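Local coordinates for inactive glucansucrase (Lactobacillus reuteri, PDB 5JBD), which is a glucansucrase-like member of glycoside hydrolase family 70, named as inactive, with a barrel of the TIM type and a bound calcium ion, at residues Gln252-Asn257 with Asp711-Gly716; Leu256-Phe261 with Pro693-Phe698; Tyr265-Gly270 with Asp274-Gly279; Val831-Asn834 with Lys839-Asn842. One frame throughout, in Å; residues are numbered along the deposited sequence.

Contact 1: residues Gln252-Asn257 with Asp711-Gly716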
loop_
_atom_site.group_PDB
_atom_site.type_symbol
_atom_site.label_atom_id
_atom_site.label_comp_id
_atom_site.label_asym_id
_atom_site.label_seq_id
_atom_site.Cartn_x
_atom_site.Cartn_y
_atom_site.Cartn_z
ATOM N N GLN A 252 -14.029 -13.312 -5.484
ATOM C CA GLN A 252 -14.874 -12.160 -5.850
ATOM C C GLN A 252 -16.077 -12.072 -4.914
ATOM O O GLN A 252 -16.422 -10.979 -4.465
ATOM C CB GLN A 252 -15.300 -12.225 -7.315
ATOM C CG GLN A 252 -14.132 -12.016 -8.266
ATOM C CD GLN A 252 -14.520 -12.039 -9.730
ATOM O OE1 GLN A 252 -15.661 -12.329 -10.097
ATOM N NE2 GLN A 252 -13.559 -11.717 -10.585
ATOM N N ALA A 253 -16.679 -13.226 -4.582
ATOM C CA ALA A 253 -17.755 -13.258 -3.596
ATOM C C ALA A 253 -17.260 -12.837 -2.207
ATOM O O ALA A 253 -17.941 -12.080 -1.513
ATOM C CB ALA A 253 -18.409 -14.637 -3.550
ATOM N N GLU A 254 -16.076 -13.295 -1.807
ATOM C CA GLU A 254 -15.490 -12.872 -0.519
ATOM C C GLU A 254 -15.244 -11.350 -0.415
ATOM O O GLU A 254 -15.431 -10.767 0.660
ATOM C CB GLU A 254 -14.219 -13.692 -0.182
ATOM C CG GLU A 254 -13.377 -13.224 1.015
ATOM C CD GLU A 254 -14.129 -13.114 2.338
ATOM O OE1 GLU A 254 -15.230 -13.693 2.486
ATOM O OE2 GLU A 254 -13.598 -12.434 3.251
ATOM N N ASN A 255 -14.858 -10.701 -1.511
ATOM C CA ASN A 255 -14.702 -9.226 -1.502
ATOM C C ASN A 255 -16.031 -8.521 -1.205
ATOM O O ASN A 255 -16.061 -7.545 -0.434
ATOM C CB ASN A 255 -14.121 -8.707 -2.824
ATOM C CG ASN A 255 -12.690 -9.148 -3.050
ATOM O OD1 ASN A 255 -11.912 -9.339 -2.098
ATOM N ND2 ASN A 255 -12.331 -9.311 -4.317
ATOM N N LEU A 256 -17.117 -9.042 -1.789
ATOM C CA LEU A 256 -18.462 -8.533 -1.534
ATOM C C LEU A 256 -18.828 -8.682 -0.063
ATOM O O LEU A 256 -19.349 -7.737 0.536
ATOM C CB LEU A 256 -19.502 -9.223 -2.427
ATOM C CG LEU A 256 -19.359 -8.965 -3.920
ATOM C CD1 LEU A 256 -20.313 -9.833 -4.712
ATOM C CD2 LEU A 256 -19.599 -7.502 -4.241
ATOM N N ASN A 257 -18.534 -9.851 0.507
ATOM C CA ASN A 257 -18.671 -10.096 1.952
ATOM C C ASN A 257 -17.927 -9.052 2.779
ATOM O O ASN A 257 -18.476 -8.488 3.724
ATOM C CB ASN A 257 -18.143 -11.493 2.312
ATOM C CG ASN A 257 -18.601 -11.948 3.677
ATOM O OD1 ASN A 257 -19.713 -12.458 3.824
ATOM N ND2 ASN A 257 -17.755 -11.765 4.686
ATOM N N ASP A 711 -4.961 -10.055 9.029
ATOM C CA ASP A 711 -6.375 -10.325 9.326
ATOM C C ASP A 711 -7.245 -9.161 8.825
ATOM O O ASP A 711 -7.179 -8.062 9.363
ATOM C CB ASP A 711 -6.571 -10.551 10.847
ATOM C CG ASP A 711 -7.940 -11.129 11.201
ATOM O OD1 ASP A 711 -8.953 -10.820 10.519
ATOM O OD2 ASP A 711 -8.022 -11.919 12.182
ATOM N N ARG A 712 -8.057 -9.439 7.804
ATOM C CA ARG A 712 -8.892 -8.431 7.129
ATOM C C ARG A 712 -10.131 -8.013 7.926
ATOM O O ARG A 712 -10.749 -6.993 7.612
ATOM C CB ARG A 712 -9.379 -8.961 5.786
ATOM C CG ARG A 712 -8.323 -9.058 4.699
ATOM C CD ARG A 712 -8.994 -9.574 3.437
ATOM N NE ARG A 712 -8.185 -9.445 2.231
ATOM C CZ ARG A 712 -8.631 -9.691 0.994
ATOM N NH1 ARG A 712 -9.884 -10.094 0.781
ATOM N NH2 ARG A 712 -7.813 -9.532 -0.035
ATOM N N TYR A 713 -10.494 -8.789 8.944
ATOM C CA TYR A 713 -11.687 -8.514 9.739
ATOM C C TYR A 713 -11.426 -8.041 11.161
ATOM O O TYR A 713 -12.324 -7.461 11.761
ATOM C CB TYR A 713 -12.588 -9.751 9.763
ATOM C CG TYR A 713 -13.185 -10.052 8.411
ATOM C CD1 TYR A 713 -12.518 -10.862 7.490
ATOM C CD2 TYR A 713 -14.408 -9.511 8.034
ATOM C CE1 TYR A 713 -13.066 -11.127 6.240
ATOM C CE2 TYR A 713 -14.961 -9.780 6.784
ATOM C CZ TYR A 713 -14.288 -10.587 5.894
ATOM O OH TYR A 713 -14.859 -10.830 4.662
ATOM N N ASN A 714 -10.241 -8.297 11.708
ATOM C CA ASN A 714 -9.906 -7.840 13.054
ATOM C C ASN A 714 -9.313 -6.447 12.915
ATOM O O ASN A 714 -8.164 -6.305 12.502
ATOM C CB ASN A 714 -8.914 -8.819 13.720
ATOM C CG ASN A 714 -8.599 -8.470 15.171
ATOM O OD1 ASN A 714 -8.703 -7.320 15.604
ATOM N ND2 ASN A 714 -8.233 -9.489 15.944
ATOM N N LEU A 715 -10.079 -5.424 13.298
ATOM C CA LEU A 715 -9.593 -4.032 13.275
ATOM C C LEU A 715 -9.055 -3.545 14.633
ATOM O O LEU A 715 -9.047 -2.346 14.918
ATOM C CB LEU A 715 -10.660 -3.064 12.715
ATOM C CG LEU A 715 -11.039 -3.074 11.207
ATOM C CD1 LEU A 715 -10.840 -4.429 10.574
ATOM C CD2 LEU A 715 -12.413 -2.508 10.827
ATOM N N GLY A 716 -8.578 -4.487 15.451
ATOM C CA GLY A 716 -7.960 -4.190 16.727
ATOM C C GLY A 716 -8.905 -4.421 17.898
ATOM O O GLY A 716 -10.124 -4.277 17.770
HETATM O O HOH W 1 -11.969 -10.358 2.523
HETATM O O HOH W 2 -9.383 -9.674 -2.450
#
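The ring of Y713 meets E254 at its edge, with OE2 lying in the ring plane, while N257 ND2 reaches the hydroxyl from a direction oblique to the ring. On the guanidinium of R712 two waters sit at the edge, in its plane. Y713 OH donates to E254 OE2 over a very short 2.5 Å, the carboxylate plane standing 56° from the ring. The same hydroxyl accepts from N257 ND2 at 3.0 Å, nearly straight (163°) and in the amide plane, so a donor and an acceptor together fix it. E254 reaches this point because CG lies anti to its backbone N (chi1 171°) and the chain then bends at chi2. OE2 also accepts a hydrogen bond from water 1 at 2.7 Å and another from Q797 NE2. Water 1 is held in turn by R712 NH1 at 2.7 Å. It thus mediates between opposite charges whose nearest atoms, E254 OE2 and R712 NH1, stay 5.0 Å apart; their fields would probably reinforce the water's orientation. Water 2 repeats the bridge one residue on, accepting from R712 NH2 at 2.9 Å and lying near N255 OD1, whose amide nitrogen is held by N246. On the loop, D711 OD1 closes an Asx turn by accepting from Y713 N at 3.0 Å. N257 engages Y804 and Y800 as well, and F261 meets the Y713 ring edge-to-face. All of this is buried: helix 249-263 packs against helices 291-304 and 805-811, and presents E254 and N257 to the loop between strand 696-697 and helix 727-739.

Contact 2: residues Leu256-Phe261 with Pro693-Phe698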
loop_
_atom_site.group_PDB
_atom_site.type_symbol
_atom_site.label_atom_id
_atom_site.label_comp_id
_atom_site.label_asym_id
_atom_site.label_seq_id
_atom_site.Cartn_x
_atom_site.Cartn_y
_atom_site.Cartn_z
ATOM N N LEU A 256 -17.117 -9.042 -1.789
ATOM C CA LEU A 256 -18.462 -8.533 -1.534
ATOM C C LEU A 256 -18.828 -8.682 -0.063
ATOM O O LEU A 256 -19.349 -7.737 0.536
ATOM C CB LEU A 256 -19.502 -9.223 -2.427
ATOM C CG LEU A 256 -19.359 -8.965 -3.920
ATOM C CD1 LEU A 256 -20.313 -9.833 -4.712
ATOM C CD2 LEU A 256 -19.599 -7.502 -4.241
ATOM N N ASN A 257 -18.534 -9.851 0.507
ATOM C CA ASN A 257 -18.671 -10.096 1.952
ATOM C C ASN A 257 -17.927 -9.052 2.779
ATOM O O ASN A 257 -18.476 -8.488 3.724
ATOM C CB ASN A 257 -18.143 -11.493 2.312
ATOM C CG ASN A 257 -18.601 -11.948 3.677
ATOM O OD1 ASN A 257 -19.713 -12.458 3.824
ATOM N ND2 ASN A 257 -17.755 -11.765 4.686
ATOM N N TRP A 258 -16.672 -8.819 2.414
ATOM C CA TRP A 258 -15.787 -7.884 3.120
ATOM C C TRP A 258 -16.293 -6.442 3.034
ATOM O O TRP A 258 -16.297 -5.704 4.026
ATOM C CB TRP A 258 -14.377 -7.971 2.521
ATOM C CG TRP A 258 -13.268 -7.347 3.325
ATOM C CD1 TRP A 258 -13.243 -7.113 4.668
ATOM C CD2 TRP A 258 -11.983 -6.950 2.830
ATOM N NE1 TRP A 258 -12.036 -6.574 5.033
ATOM C CE2 TRP A 258 -11.243 -6.472 3.923
ATOM C CE3 TRP A 258 -11.397 -6.944 1.566
ATOM C CZ2 TRP A 258 -9.942 -5.978 3.790
ATOM C CZ3 TRP A 258 -10.100 -6.475 1.433
ATOM C CH2 TRP A 258 -9.384 -6.003 2.540
ATOM N N GLU A 259 -16.725 -6.051 1.838
ATOM C CA GLU A 259 -17.310 -4.721 1.627
ATOM C C GLU A 259 -18.573 -4.524 2.457
ATOM O O GLU A 259 -18.726 -3.494 3.121
ATOM C CB GLU A 259 -17.584 -4.505 0.140
ATOM C CG GLU A 259 -16.305 -4.387 -0.693
ATOM C CD GLU A 259 -16.471 -4.791 -2.145
ATOM O OE1 GLU A 259 -17.618 -4.809 -2.638
ATOM O OE2 GLU A 259 -15.448 -5.123 -2.793
ATOM N N TYR A 260 -19.437 -5.545 2.475
ATOM C CA TYR A 260 -20.661 -5.498 3.262
ATOM C C TYR A 260 -20.338 -5.330 4.760
ATOM O O TYR A 260 -20.992 -4.552 5.463
ATOM C CB TYR A 260 -21.533 -6.746 3.012
ATOM C CG TYR A 260 -22.807 -6.755 3.829
ATOM C CD1 TYR A 260 -23.919 -6.002 3.445
ATOM C CD2 TYR A 260 -22.882 -7.474 5.019
ATOM C CE1 TYR A 260 -25.072 -5.980 4.217
ATOM C CE2 TYR A 260 -24.031 -7.471 5.792
ATOM C CZ TYR A 260 -25.116 -6.732 5.394
ATOM O OH TYR A 260 -26.242 -6.746 6.184
ATOM N N PHE A 261 -19.314 -6.040 5.227
ATOM C CA PHE A 261 -18.853 -5.952 6.622
ATOM C C PHE A 261 -18.409 -4.541 6.988
ATOM O O PHE A 261 -18.862 -3.964 7.980
ATOM C CB PHE A 261 -17.700 -6.947 6.827
ATOM C CG PHE A 261 -17.039 -6.888 8.180
ATOM C CD1 PHE A 261 -17.616 -7.504 9.283
ATOM C CD2 PHE A 261 -15.796 -6.273 8.333
ATOM C CE1 PHE A 261 -16.987 -7.480 10.526
ATOM C CE2 PHE A 261 -15.161 -6.254 9.567
ATOM C CZ PHE A 261 -15.763 -6.850 10.669
ATOM N N PRO A 693 -6.018 2.086 6.358
ATOM C CA PRO A 693 -6.415 0.684 6.420
ATOM C C PRO A 693 -6.298 0.204 7.874
ATOM O O PRO A 693 -5.232 0.312 8.486
ATOM C CB PRO A 693 -5.380 -0.016 5.522
ATOM C CG PRO A 693 -4.195 0.890 5.550
ATOM C CD PRO A 693 -4.792 2.260 5.557
ATOM N N ALA A 694 -7.408 -0.288 8.422
ATOM C CA ALA A 694 -7.548 -0.458 9.860
ATOM C C ALA A 694 -7.224 -1.881 10.334
ATOM O O ALA A 694 -7.325 -2.169 11.519
ATOM C CB ALA A 694 -8.958 -0.065 10.265
ATOM N N TYR A 695 -6.756 -2.726 9.419
ATOM C CA TYR A 695 -6.619 -4.173 9.611
ATOM C C TYR A 695 -5.436 -4.440 10.535
ATOM O O TYR A 695 -4.557 -3.581 10.696
ATOM C CB TYR A 695 -6.448 -4.871 8.239
ATOM C CG TYR A 695 -7.356 -4.233 7.203
ATOM C CD1 TYR A 695 -8.741 -4.351 7.314
ATOM C CD2 TYR A 695 -6.847 -3.407 6.201
ATOM C CE1 TYR A 695 -9.584 -3.718 6.429
ATOM C CE2 TYR A 695 -7.695 -2.773 5.314
ATOM C CZ TYR A 695 -9.067 -2.926 5.444
ATOM O OH TYR A 695 -9.934 -2.306 4.567
ATOM N N THR A 696 -5.440 -5.617 11.168
ATOM C CA THR A 696 -4.355 -6.020 12.068
ATOM C C THR A 696 -3.043 -6.075 11.300
ATOM O O THR A 696 -2.926 -6.832 10.350
ATOM C CB THR A 696 -4.614 -7.418 12.678
ATOM O OG1 THR A 696 -5.866 -7.402 13.368
ATOM C CG2 THR A 696 -3.485 -7.812 13.663
ATOM N N PRO A 697 -2.060 -5.262 11.697
ATOM C CA PRO A 697 -0.822 -5.217 10.931
ATOM C C PRO A 697 0.085 -6.416 11.177
ATOM O O PRO A 697 0.108 -6.951 12.281
ATOM C CB PRO A 697 -0.150 -3.934 11.439
ATOM C CG PRO A 697 -0.643 -3.783 12.836
ATOM C CD PRO A 697 -2.060 -4.283 12.803
ATOM N N PHE A 698 0.809 -6.826 10.144
ATOM C CA PHE A 698 1.951 -7.713 10.271
ATOM C C PHE A 698 2.995 -6.985 11.118
ATOM O O PHE A 698 3.445 -5.877 10.765
ATOM C CB PHE A 698 2.491 -8.022 8.872
ATOM C CG PHE A 698 3.720 -8.900 8.833
ATOM C CD1 PHE A 698 3.884 -9.983 9.699
ATOM C CD2 PHE A 698 4.701 -8.663 7.873
ATOM C CE1 PHE A 698 5.010 -10.792 9.616
ATOM C CE2 PHE A 698 5.824 -9.471 7.786
ATOM C CZ PHE A 698 5.977 -10.533 8.667
#
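W258 drives the benzo corner of its indole over one face of the Y695 ring, and this ring pair carries the whole contact. The tight spot is small: W258 CZ2 stands 3.5 Å from Y695 CE1 and almost equally near CZ, at 3.6 Å. The ring centroids, W258 six-membered ring to Y695 ring, are 5.3 Å apart with planes inclined at 50°, which is neither a stack nor a T-shaped pair. The side chains arrive from opposite directions, bridging backbones whose closest CA atoms, those of W258 and Y695, are 11.8 Å apart. With CG anti to the backbone N (chi1 -165°), the indole projects from the helix straight into that gap. Both rings are also tethered at their polar atoms, W258 NE1 to the carbonyl of R712 and Y695 OH to the carbonyl of D747, which should restrict sliding of one ring over the other. Beyond this buried point the surfaces diverge. Only 92 Å² is buried in total, and the chain after Y695 runs away from the helix through the partly exposed T696, P697 and F698, with T696 OG1 bonded to N714 O. W258 also touches I748, at the end of strand 743-748, while Y695 comes a few residues after strand 688-691. The pair therefore lies by the ends of two adjacent parallel strands, in keeping with the circularly permuted (beta/alpha)8 barrel of family 70, where helix 249-263 packs beside strands from far later in the chain.

Contact 3: residues Tyr265-Gly270 with Asp274-Gly279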
loop_
_atom_site.group_PDB
_atom_site.type_symbol
_atom_site.label_atom_id
_atom_site.label_comp_id
_atom_site.label_asym_id
_atom_site.label_seq_id
_atom_site.Cartn_x
_atom_site.Cartn_y
_atom_site.Cartn_z
ATOM N N TYR A 265 -19.903 -1.989 9.766
ATOM C CA TYR A 265 -18.927 -2.446 10.781
ATOM C C TYR A 265 -19.440 -2.442 12.230
ATOM O O TYR A 265 -19.462 -3.492 12.902
ATOM C CB TYR A 265 -17.613 -1.655 10.670
ATOM C CG TYR A 265 -16.590 -2.059 11.709
ATOM C CD1 TYR A 265 -15.943 -3.289 11.627
ATOM C CD2 TYR A 265 -16.302 -1.238 12.793
ATOM C CE1 TYR A 265 -15.032 -3.692 12.587
ATOM C CE2 TYR A 265 -15.363 -1.617 13.749
ATOM C CZ TYR A 265 -14.732 -2.845 13.633
ATOM O OH TYR A 265 -13.841 -3.263 14.587
ATOM N N GLY A 266 -19.833 -1.275 12.724
ATOM C CA GLY A 266 -20.274 -1.154 14.116
ATOM C C GLY A 266 -21.486 -2.035 14.439
ATOM O O GLY A 266 -21.510 -2.731 15.467
ATOM N N LYS A 267 -22.492 -2.002 13.561
ATOM C CA LYS A 267 -23.709 -2.814 13.748
ATOM C C LYS A 267 -23.372 -4.289 13.843
ATOM O O LYS A 267 -23.868 -4.975 14.712
ATOM C CB LYS A 267 -24.713 -2.587 12.615
ATOM C CG LYS A 267 -25.451 -1.274 12.762
ATOM C CD LYS A 267 -26.624 -1.072 11.839
ATOM C CE LYS A 267 -27.439 0.154 12.263
ATOM N NZ LYS A 267 -28.468 0.560 11.270
ATOM N N LEU A 268 -22.500 -4.749 12.958
ATOM C CA LEU A 268 -22.149 -6.156 12.892
ATOM C C LEU A 268 -21.238 -6.642 14.026
ATOM O O LEU A 268 -21.242 -7.826 14.338
ATOM C CB LEU A 268 -21.515 -6.470 11.543
ATOM C CG LEU A 268 -22.465 -6.343 10.353
ATOM C CD1 LEU A 268 -21.685 -6.535 9.073
ATOM C CD2 LEU A 268 -23.623 -7.337 10.461
ATOM N N MET A 269 -20.476 -5.735 14.639
ATOM C CA MET A 269 -19.617 -6.086 15.789
ATOM C C MET A 269 -20.290 -5.879 17.142
ATOM O O MET A 269 -19.751 -6.298 18.161
ATOM C CB MET A 269 -18.324 -5.263 15.756
ATOM C CG MET A 269 -17.394 -5.616 14.603
ATOM S SD MET A 269 -16.901 -7.357 14.538
ATOM C CE MET A 269 -16.038 -7.507 16.107
ATOM N N GLY A 270 -21.464 -5.251 17.156
ATOM C CA GLY A 270 -22.088 -4.823 18.401
ATOM C C GLY A 270 -21.349 -3.664 19.061
ATOM O O GLY A 270 -21.448 -3.466 20.269
ATOM N N ASP A 274 -23.798 3.413 14.933
ATOM C CA ASP A 274 -23.593 4.358 13.838
ATOM C C ASP A 274 -22.137 4.347 13.315
ATOM O O ASP A 274 -21.776 5.180 12.490
ATOM C CB ASP A 274 -24.003 5.768 14.288
ATOM C CG ASP A 274 -24.071 6.761 13.130
ATOM O OD1 ASP A 274 -24.689 6.442 12.099
ATOM O OD2 ASP A 274 -23.485 7.858 13.224
ATOM N N GLY A 275 -21.329 3.386 13.760
ATOM C CA GLY A 275 -19.916 3.312 13.415
ATOM C C GLY A 275 -19.668 2.464 12.184
ATOM O O GLY A 275 -18.940 1.480 12.242
ATOM N N ASN A 276 -20.247 2.892 11.066
ATOM C CA ASN A 276 -20.226 2.158 9.818
ATOM C C ASN A 276 -19.601 3.027 8.726
ATOM O O ASN A 276 -19.935 4.209 8.620
ATOM C CB ASN A 276 -21.684 1.821 9.447
ATOM C CG ASN A 276 -22.485 1.205 10.617
ATOM O OD1 ASN A 276 -22.167 0.132 11.126
ATOM N ND2 ASN A 276 -23.539 1.898 11.037
ATOM N N PHE A 277 -18.697 2.460 7.924
ATOM C CA PHE A 277 -18.125 3.188 6.803
ATOM C C PHE A 277 -19.206 3.455 5.730
ATOM O O PHE A 277 -20.135 2.651 5.561
ATOM C CB PHE A 277 -16.929 2.439 6.215
ATOM C CG PHE A 277 -15.721 2.426 7.115
ATOM C CD1 PHE A 277 -14.973 3.584 7.314
ATOM C CD2 PHE A 277 -15.320 1.266 7.762
ATOM C CE1 PHE A 277 -13.855 3.578 8.150
ATOM C CE2 PHE A 277 -14.206 1.253 8.594
ATOM C CZ PHE A 277 -13.469 2.410 8.787
ATOM N N ASP A 278 -19.072 4.591 5.046
ATOM C CA ASP A 278 -19.998 5.063 4.021
ATOM C C ASP A 278 -19.545 4.717 2.605
ATOM O O ASP A 278 -20.364 4.671 1.675
ATOM C CB ASP A 278 -20.153 6.574 4.134
ATOM C CG ASP A 278 -20.690 6.992 5.484
ATOM O OD1 ASP A 278 -21.883 6.721 5.758
ATOM O OD2 ASP A 278 -19.904 7.549 6.294
ATOM N N GLY A 279 -18.249 4.500 2.432
ATOM C CA GLY A 279 -17.690 4.196 1.130
ATOM C C GLY A 279 -16.237 3.809 1.240
ATOM O O GLY A 279 -15.742 3.597 2.356
#
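G266 and K267, early in the short helix 265-269, meet G275 and N276 in the loop that leads into barrel strand 279-282, so the contact belongs to a helix-to-strand connection of the (beta/alpha)8 barrel. G275 is the centre of an inverse gamma turn, and its carbonyl faces the helix. G266 N donates to G275 O at 2.9 Å, but the bond is bent, with an N-H...O angle of 135° and the donor well above the carbonyl plane. The carbonyl can come in so close because G266 carries no side chain: G266 CA is 3.5 Å from G275 O. Next along, K267 N donates to N276 OD1 at 3.3 Å, a long but nearly straight bond (172°) lying in the amide's carbonyl plane. N276 is modelled in two conformers; the geometry given is that of one, so this bond is the less certain of the two. There its CG stands beside the backbone N (chi1 -49°), which swings the amide to the helix, while ND2 turns back to the carbonyl of P273. Y265 flanks the first bond: its CB lies 3.7 Å from G275 O, which sits at the edge of the tyrosine ring, in its plane. On the exposed side the aliphatic part of K267 crosses N276 at about a right angle, CG coming 3.9 Å from OD1. Two N-H groups near the start of a helix are thus met by one backbone and one side-chain carbonyl; the partial positive charge expected there would probably polarise both oxygens, offsetting the bend of one bond and the length of the other.

Contact 4: residues Val831-Asn834 with Lys839-Asn842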
loop_
_atom_site.group_PDB
_atom_site.type_symbol
_atom_site.label_atom_id
_atom_site.label_comp_id
_atom_site.label_asym_id
_atom_site.label_seq_id
_atom_site.Cartn_x
_atom_site.Cartn_y
_atom_site.Cartn_z
ATOM N N VAL A 831 -18.945 -21.242 -1.577
ATOM C CA VAL A 831 -17.751 -21.598 -0.825
ATOM C C VAL A 831 -17.377 -20.391 0.022
ATOM O O VAL A 831 -17.339 -19.259 -0.489
ATOM C CB VAL A 831 -16.582 -21.973 -1.773
ATOM C CG1 VAL A 831 -15.294 -22.204 -0.992
ATOM C CG2 VAL A 831 -16.943 -23.197 -2.599
ATOM N N ARG A 832 -17.140 -20.622 1.308
ATOM C CA ARG A 832 -16.699 -19.577 2.221
ATOM C C ARG A 832 -15.188 -19.656 2.380
ATOM O O ARG A 832 -14.638 -20.739 2.593
ATOM C CB ARG A 832 -17.366 -19.728 3.585
ATOM C CG ARG A 832 -18.872 -19.477 3.555
ATOM C CD ARG A 832 -19.510 -19.596 4.932
ATOM N NE ARG A 832 -18.897 -18.718 5.947
ATOM C CZ ARG A 832 -19.308 -18.631 7.219
ATOM N NH1 ARG A 832 -20.342 -19.364 7.661
ATOM N NH2 ARG A 832 -18.689 -17.804 8.063
ATOM N N ILE A 833 -14.516 -18.510 2.279
ATOM C CA ILE A 833 -13.083 -18.450 2.574
ATOM C C ILE A 833 -12.885 -18.225 4.085
ATOM O O ILE A 833 -12.939 -17.092 4.567
ATOM C CB ILE A 833 -12.363 -17.358 1.748
ATOM C CG1 ILE A 833 -12.525 -17.663 0.253
ATOM C CG2 ILE A 833 -10.887 -17.304 2.135
ATOM C CD1 ILE A 833 -11.878 -16.658 -0.689
ATOM N N ASN A 834 -12.669 -19.319 4.819
ATOM C CA ASN A 834 -12.380 -19.251 6.256
ATOM C C ASN A 834 -10.888 -19.101 6.526
ATOM O O ASN A 834 -10.488 -18.716 7.634
ATOM C CB ASN A 834 -12.926 -20.487 6.978
ATOM C CG ASN A 834 -12.249 -21.776 6.543
ATOM O OD1 ASN A 834 -12.306 -22.158 5.381
ATOM N ND2 ASN A 834 -11.596 -22.449 7.485
ATOM N N LYS A 839 -4.136 -21.581 -3.319
ATOM C CA LYS A 839 -5.151 -21.744 -4.356
ATOM C C LYS A 839 -5.926 -20.455 -4.659
ATOM O O LYS A 839 -6.465 -20.330 -5.752
ATOM C CB LYS A 839 -6.113 -22.893 -4.035
ATOM C CG LYS A 839 -7.100 -22.643 -2.914
ATOM C CD LYS A 839 -7.885 -23.921 -2.628
ATOM C CE LYS A 839 -8.969 -23.692 -1.592
ATOM N NZ LYS A 839 -9.613 -24.972 -1.176
ATOM N N TYR A 840 -5.957 -19.511 -3.706
ATOM C CA TYR A 840 -6.588 -18.203 -3.888
ATOM C C TYR A 840 -5.606 -17.060 -4.209
ATOM O O TYR A 840 -5.986 -15.875 -4.123
ATOM C CB TYR A 840 -7.395 -17.840 -2.626
ATOM C CG TYR A 840 -8.560 -18.746 -2.338
ATOM C CD1 TYR A 840 -9.489 -19.064 -3.333
ATOM C CD2 TYR A 840 -8.752 -19.289 -1.064
ATOM C CE1 TYR A 840 -10.556 -19.894 -3.069
ATOM C CE2 TYR A 840 -9.824 -20.128 -0.794
ATOM C CZ TYR A 840 -10.721 -20.424 -1.795
ATOM O OH TYR A 840 -11.793 -21.252 -1.550
ATOM N N GLN A 841 -4.374 -17.403 -4.600
ATOM C CA GLN A 841 -3.279 -16.431 -4.770
ATOM C C GLN A 841 -2.583 -16.615 -6.121
ATOM O O GLN A 841 -2.455 -17.748 -6.615
ATOM C CB GLN A 841 -2.256 -16.594 -3.633
ATOM C CG GLN A 841 -2.847 -16.300 -2.267
ATOM C CD GLN A 841 -1.929 -16.669 -1.111
ATOM O OE1 GLN A 841 -0.704 -16.707 -1.239
ATOM N NE2 GLN A 841 -2.533 -16.916 0.040
ATOM N N ASN A 842 -2.148 -15.496 -6.702
ATOM C CA ASN A 842 -1.427 -15.488 -7.978
ATOM C C ASN A 842 0.054 -15.772 -7.805
ATOM O O ASN A 842 0.677 -16.349 -8.698
ATOM C CB ASN A 842 -1.541 -14.112 -8.671
ATOM C CG ASN A 842 -2.927 -13.829 -9.227
ATOM O OD1 ASN A 842 -3.388 -12.666 -9.208
ATOM N ND2 ASN A 842 -3.585 -14.840 -9.743
HETATM O O HOH W 3 -12.380 -21.805 0.949
#
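The backbones of I833 and Y840 keep well apart, CA to CA 9.2 Å, with four residues between the two segments, so side chains and a water make the contact. I833 lays its CD1 over the face of the Y840 ring in a CH-pi contact, 3.9 Å from the centroid and only 6° off the ring normal. Its CG1 follows, 3.8 Å from Y840 CE2. This overlap comes from CG1 lying anti to the carbonyl carbon and from an extended chi2 (179°), which stretches the chain across the ring. The opposite face is covered by K839, whose CG stands 4.0 Å above the plane, so aliphatic carbon clamps the aromatic ring on both sides. At the phenolic end V831 CG1 approaches Y840 OH to 3.7 Å. The hydroxyl also meets water 3 at 2.6 Å, in the ring plane, and that water donates to R832 O at 3.0 Å. V250 of helix 249-263 touches both I833 and Y840. Y840 directly precedes strand 841-845, an inner strand of a six-stranded antiparallel sheet built from distant parts of the chain, consistent with the sheet domain that accompanies the barrel in family 70.

How the contacts relate
Helix 249-263 carries contacts 1 and 2, and the next helix, 265-269, carries contact 3. Contacts 1 and 2 share L256 and N257, their centres are only 4 Å apart, and Y713 OH packs 3.5 Å from W258 CA. Contact 3 is nested inside the loops closed by both; L715 CD2 of contact 1 packs 3.4 Å from Y265 CE1. Contact 4 approaches helix 249-263 elsewhere, with I833 CD1 3.8 Å from E254 CB, but its centre is about 25 Å from that of contact 3. The calcium ion, held by E237, D243, N287 and N751, lies about 10 Å from the R712 side chain and about 12 Å from those of W258 and Y840.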